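Local coordinates for fluvirucin B1 DH domain from module 1 (Actinomadura vulgaris, PDB 6OBV), which probably dehydrates the beta-hydroxyacyl intermediate of the first extension module in fluvirucin B1 polyketide synthesis, leaving a carbon-carbon double bond, at residues W165-Y179 against G195-E209. Sequence-based numbering, arbitrary orientation.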
# COMPACT_ATOMS: atom_id res chain seq x y z
N TRP A 165 -21.56 -16.06 -37.91
CA TRP A 165 -20.30 -15.32 -37.88
C TRP A 165 -19.53 -15.59 -39.16
O TRP A 165 -19.17 -16.75 -39.43
CB TRP A 165 -19.44 -15.67 -36.67
CG TRP A 165 -18.27 -14.73 -36.59
CD1 TRP A 165 -16.99 -14.97 -36.99
CD2 TRP A 165 -18.30 -13.37 -36.14
NE1 TRP A 165 -16.21 -13.86 -36.78
CE2 TRP A 165 -16.99 -12.86 -36.26
CE3 TRP A 165 -19.31 -12.55 -35.62
CZ2 TRP A 165 -16.66 -11.55 -35.90
CZ3 TRP A 165 -18.98 -11.26 -35.27
CH2 TRP A 165 -17.66 -10.77 -35.40
N PRO A 166 -19.26 -14.56 -39.98
CA PRO A 166 -19.64 -13.17 -39.67
C PRO A 166 -21.12 -12.91 -39.99
O PRO A 166 -21.72 -13.70 -40.70
CB PRO A 166 -18.71 -12.35 -40.57
CG PRO A 166 -18.52 -13.25 -41.78
CD PRO A 166 -18.56 -14.68 -41.28
N PRO A 167 -21.69 -11.84 -39.43
CA PRO A 167 -23.12 -11.58 -39.62
C PRO A 167 -23.49 -11.50 -41.09
O PRO A 167 -22.66 -11.18 -41.95
CB PRO A 167 -23.34 -10.24 -38.92
CG PRO A 167 -22.32 -10.25 -37.85
CD PRO A 167 -21.10 -10.93 -38.43
N ALA A 168 -24.76 -11.78 -41.38
CA ALA A 168 -25.25 -11.66 -42.74
C ALA A 168 -25.09 -10.23 -43.24
O ALA A 168 -25.14 -9.27 -42.47
CB ALA A 168 -26.71 -12.10 -42.83
N GLY A 169 -24.85 -10.10 -44.54
CA GLY A 169 -24.63 -8.80 -45.14
C GLY A 169 -23.25 -8.21 -44.95
O GLY A 169 -22.98 -7.13 -45.48
N ALA A 170 -22.35 -8.87 -44.22
CA ALA A 170 -21.01 -8.34 -43.98
C ALA A 170 -20.07 -8.72 -45.11
O ALA A 170 -20.01 -9.88 -45.52
CB ALA A 170 -20.45 -8.83 -42.64
N ALA A 171 -19.33 -7.73 -45.62
CA ALA A 171 -18.43 -7.92 -46.75
C ALA A 171 -17.00 -8.01 -46.24
O ALA A 171 -16.57 -7.16 -45.46
CB ALA A 171 -18.56 -6.76 -47.75
N ALA A 172 -16.27 -9.03 -46.70
CA ALA A 172 -14.88 -9.20 -46.29
C ALA A 172 -14.04 -8.04 -46.80
O ALA A 172 -14.31 -7.45 -47.85
CB ALA A 172 -14.32 -10.52 -46.80
N VAL A 173 -12.99 -7.72 -46.05
CA VAL A 173 -12.08 -6.63 -46.36
C VAL A 173 -10.66 -7.18 -46.40
O VAL A 173 -10.27 -7.94 -45.52
CB VAL A 173 -12.19 -5.50 -45.31
CG1 VAL A 173 -11.08 -4.48 -45.49
CG2 VAL A 173 -13.57 -4.86 -45.41
N ASP A 174 -9.90 -6.79 -47.43
CA ASP A 174 -8.47 -7.09 -47.46
C ASP A 174 -7.75 -6.21 -46.45
O ASP A 174 -7.68 -4.99 -46.63
CB ASP A 174 -7.91 -6.87 -48.87
CG ASP A 174 -6.50 -7.42 -49.03
OD1 ASP A 174 -5.87 -7.77 -48.01
OD2 ASP A 174 -6.01 -7.52 -50.19
N VAL A 175 -7.21 -6.81 -45.39
CA VAL A 175 -6.43 -6.07 -44.41
C VAL A 175 -4.94 -6.40 -44.50
O VAL A 175 -4.21 -6.19 -43.56
CB VAL A 175 -6.96 -6.29 -42.97
CG1 VAL A 175 -8.41 -5.83 -42.85
CG2 VAL A 175 -6.84 -7.74 -42.55
N SER A 176 -4.47 -6.90 -45.65
CA SER A 176 -3.07 -7.33 -45.71
C SER A 176 -2.11 -6.14 -45.60
O SER A 176 -1.06 -6.27 -44.97
CB SER A 176 -2.82 -8.14 -46.98
OG SER A 176 -3.09 -7.40 -48.16
N GLY A 177 -2.44 -5.00 -46.19
CA GLY A 177 -1.66 -3.78 -46.02
C GLY A 177 -2.08 -2.88 -44.87
O GLY A 177 -1.55 -1.77 -44.74
N HIS A 178 -3.00 -3.33 -44.01
CA HIS A 178 -3.59 -2.45 -43.01
C HIS A 178 -2.55 -1.89 -42.04
O HIS A 178 -2.50 -0.68 -41.80
CB HIS A 178 -4.68 -3.21 -42.25
CG HIS A 178 -5.49 -2.33 -41.34
ND1 HIS A 178 -6.45 -1.46 -41.82
CD2 HIS A 178 -5.47 -2.17 -40.00
CE1 HIS A 178 -6.98 -0.81 -40.80
NE2 HIS A 178 -6.40 -1.22 -39.69
N TYR A 179 -1.73 -2.76 -41.44
CA TYR A 179 -0.77 -2.24 -40.47
C TYR A 179 0.31 -1.40 -41.12
O TYR A 179 0.83 -0.47 -40.50
CB TYR A 179 -0.16 -3.38 -39.66
CG TYR A 179 -1.10 -3.82 -38.57
CD1 TYR A 179 -1.33 -3.02 -37.45
CD2 TYR A 179 -1.80 -5.02 -38.69
CE1 TYR A 179 -2.22 -3.42 -36.45
CE2 TYR A 179 -2.69 -5.43 -37.70
CZ TYR A 179 -2.89 -4.63 -36.59
OH TYR A 179 -3.75 -5.05 -35.63
N GLY A 195 -2.67 -7.51 -33.81
CA GLY A 195 -3.57 -8.64 -33.65
C GLY A 195 -4.74 -8.71 -34.61
O GLY A 195 -5.44 -9.73 -34.60
N LEU A 196 -5.01 -7.69 -35.41
CA LEU A 196 -6.15 -7.74 -36.32
C LEU A 196 -5.85 -8.69 -37.47
O LEU A 196 -4.88 -8.48 -38.21
CB LEU A 196 -6.47 -6.34 -36.85
CG LEU A 196 -7.52 -6.28 -37.96
CD1 LEU A 196 -8.86 -6.77 -37.45
CD2 LEU A 196 -7.64 -4.86 -38.54
N LYS A 197 -6.66 -9.73 -37.61
CA LYS A 197 -6.41 -10.75 -38.63
C LYS A 197 -7.41 -10.72 -39.78
O LYS A 197 -7.01 -10.82 -40.94
CB LYS A 197 -6.42 -12.15 -37.99
CG LYS A 197 -5.41 -12.34 -36.85
CD LYS A 197 -3.97 -12.07 -37.30
CE LYS A 197 -3.01 -11.98 -36.12
NZ LYS A 197 -1.73 -11.30 -36.48
N ARG A 198 -8.70 -10.60 -39.47
CA ARG A 198 -9.77 -10.60 -40.47
C ARG A 198 -10.80 -9.55 -40.08
O ARG A 198 -11.02 -9.29 -38.89
CB ARG A 198 -10.44 -11.97 -40.60
CG ARG A 198 -9.65 -12.98 -41.39
CD ARG A 198 -9.99 -14.39 -40.94
NE ARG A 198 -9.89 -14.49 -39.49
CZ ARG A 198 -8.84 -14.97 -38.82
NH1 ARG A 198 -7.77 -15.42 -39.48
NH2 ARG A 198 -8.87 -15.00 -37.49
N ALA A 199 -11.45 -8.97 -41.09
CA ALA A 199 -12.44 -7.93 -40.85
C ALA A 199 -13.48 -7.93 -41.96
O ALA A 199 -13.18 -8.20 -43.12
CB ALA A 199 -11.78 -6.56 -40.75
N TRP A 200 -14.72 -7.59 -41.58
CA TRP A 200 -15.85 -7.43 -42.49
C TRP A 200 -16.56 -6.11 -42.20
O TRP A 200 -16.56 -5.63 -41.06
CB TRP A 200 -16.86 -8.58 -42.37
CG TRP A 200 -16.33 -9.99 -42.50
CD1 TRP A 200 -16.47 -10.84 -43.56
CD2 TRP A 200 -15.60 -10.73 -41.50
NE1 TRP A 200 -15.87 -12.05 -43.30
CE2 TRP A 200 -15.33 -12.01 -42.04
CE3 TRP A 200 -15.14 -10.44 -40.22
CZ2 TRP A 200 -14.62 -12.99 -41.34
CZ3 TRP A 200 -14.45 -11.41 -39.51
CH2 TRP A 200 -14.20 -12.67 -40.08
N ILE A 201 -17.19 -5.54 -43.22
CA ILE A 201 -17.90 -4.27 -43.08
C ILE A 201 -19.34 -4.45 -43.51
O ILE A 201 -19.62 -5.10 -44.53
CB ILE A 201 -17.22 -3.16 -43.90
CG1 ILE A 201 -15.90 -2.77 -43.22
CG2 ILE A 201 -18.10 -1.94 -43.95
CD1 ILE A 201 -15.07 -1.83 -44.06
N ARG A 202 -20.26 -3.90 -42.71
CA ARG A 202 -21.68 -3.89 -43.05
C ARG A 202 -22.25 -2.54 -42.65
O ARG A 202 -22.31 -2.23 -41.45
CB ARG A 202 -22.44 -5.03 -42.35
CG ARG A 202 -23.96 -5.03 -42.71
CD ARG A 202 -24.73 -6.09 -41.97
NE ARG A 202 -24.67 -5.91 -40.52
CZ ARG A 202 -25.27 -6.73 -39.66
NH1 ARG A 202 -25.96 -7.77 -40.12
NH2 ARG A 202 -25.18 -6.52 -38.36
N GLY A 203 -22.70 -1.75 -43.63
CA GLY A 203 -23.11 -0.39 -43.31
C GLY A 203 -21.97 0.34 -42.62
O GLY A 203 -20.81 0.23 -43.00
N ASN A 204 -22.30 1.06 -41.55
CA ASN A 204 -21.26 1.72 -40.76
C ASN A 204 -20.76 0.87 -39.58
O ASN A 204 -20.20 1.42 -38.63
CB ASN A 204 -21.75 3.08 -40.27
CG ASN A 204 -23.01 2.99 -39.42
OD1 ASN A 204 -23.36 1.93 -38.88
ND2 ASN A 204 -23.71 4.12 -39.29
N GLU A 205 -20.94 -0.46 -39.63
CA GLU A 205 -20.46 -1.38 -38.61
C GLU A 205 -19.28 -2.19 -39.13
O GLU A 205 -19.21 -2.52 -40.32
CB GLU A 205 -21.56 -2.34 -38.16
CG GLU A 205 -22.85 -1.65 -37.77
CD GLU A 205 -24.01 -2.62 -37.56
OE1 GLU A 205 -23.98 -3.74 -38.12
OE2 GLU A 205 -24.95 -2.25 -36.84
N VAL A 206 -18.39 -2.56 -38.23
CA VAL A 206 -17.23 -3.39 -38.53
C VAL A 206 -17.25 -4.63 -37.65
O VAL A 206 -17.59 -4.56 -36.46
CB VAL A 206 -15.90 -2.63 -38.33
CG1 VAL A 206 -14.72 -3.46 -38.82
CG2 VAL A 206 -15.95 -1.31 -39.03
N PHE A 207 -16.84 -5.75 -38.23
CA PHE A 207 -16.65 -6.99 -37.52
C PHE A 207 -15.20 -7.42 -37.71
O PHE A 207 -14.64 -7.26 -38.79
CB PHE A 207 -17.60 -8.05 -38.05
CG PHE A 207 -19.03 -7.65 -37.96
CD1 PHE A 207 -19.75 -7.85 -36.77
CD2 PHE A 207 -19.68 -7.09 -39.05
CE1 PHE A 207 -21.08 -7.47 -36.67
CE2 PHE A 207 -21.02 -6.72 -38.96
CZ PHE A 207 -21.72 -6.91 -37.77
N ALA A 208 -14.59 -7.94 -36.65
CA ALA A 208 -13.17 -8.26 -36.68
C ALA A 208 -12.92 -9.55 -35.92
O ALA A 208 -13.67 -9.92 -35.02
CB ALA A 208 -12.32 -7.13 -36.07
N GLU A 209 -11.86 -10.23 -36.32
CA GLU A 209 -11.27 -11.28 -35.50
C GLU A 209 -9.84 -10.86 -35.20
O GLU A 209 -9.11 -10.43 -36.10
CB GLU A 209 -11.31 -12.63 -36.21
CG GLU A 209 -12.70 -13.10 -36.51
CD GLU A 209 -12.73 -14.47 -37.16
OE1 GLU A 209 -11.65 -14.99 -37.53
OE2 GLU A 209 -13.84 -15.03 -37.30
O HOH W 1 -10.12 -9.75 -43.77
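Ala171 and Ile201 exchange two backbone hydrogen bonds, joining the short strand 171-173 antiparallel to the edge of the 196-202/205-211 hairpin in what is, by family, a double-hotdog dehydratase fold. The example illustrates how a loop with two adjacent prolines can pack on the aromatic side chains of a hairpin, with hydrogen bonds beside them, and Trp200 is the side chain to follow. Its CB meets Ala170 CB at 3.6 Å. With CG anti to the carbonyl carbon (chi1 -53°), the indole leads away from strand 171-173 toward Trp165, and CD1 comes 3.6 Å from Ala172 CA. Pro166, which follows a cis peptide bond, lies over one face of the indole, CB against CD2 and CG against NE1 and CE2, CG being 3.5 Å from the centroid of the five-membered ring in a CH-pi contact. At the tip, CH2 approaches Trp165 NE1 at 4.0 Å. Pro167 repeats the theme, CG packing over one face of Phe207, a ring also stacked with His268. Arg202 NH1 donates to Ala168 O, and its NH2 salt-bridges Glu205. Trp165 indole and Glu209 carboxylate are nearly coplanar (9°): Arg198 holds OE1, and Trp165 NE1 donates to the anti lone pair of Glu209 OE2 at 2.7 Å.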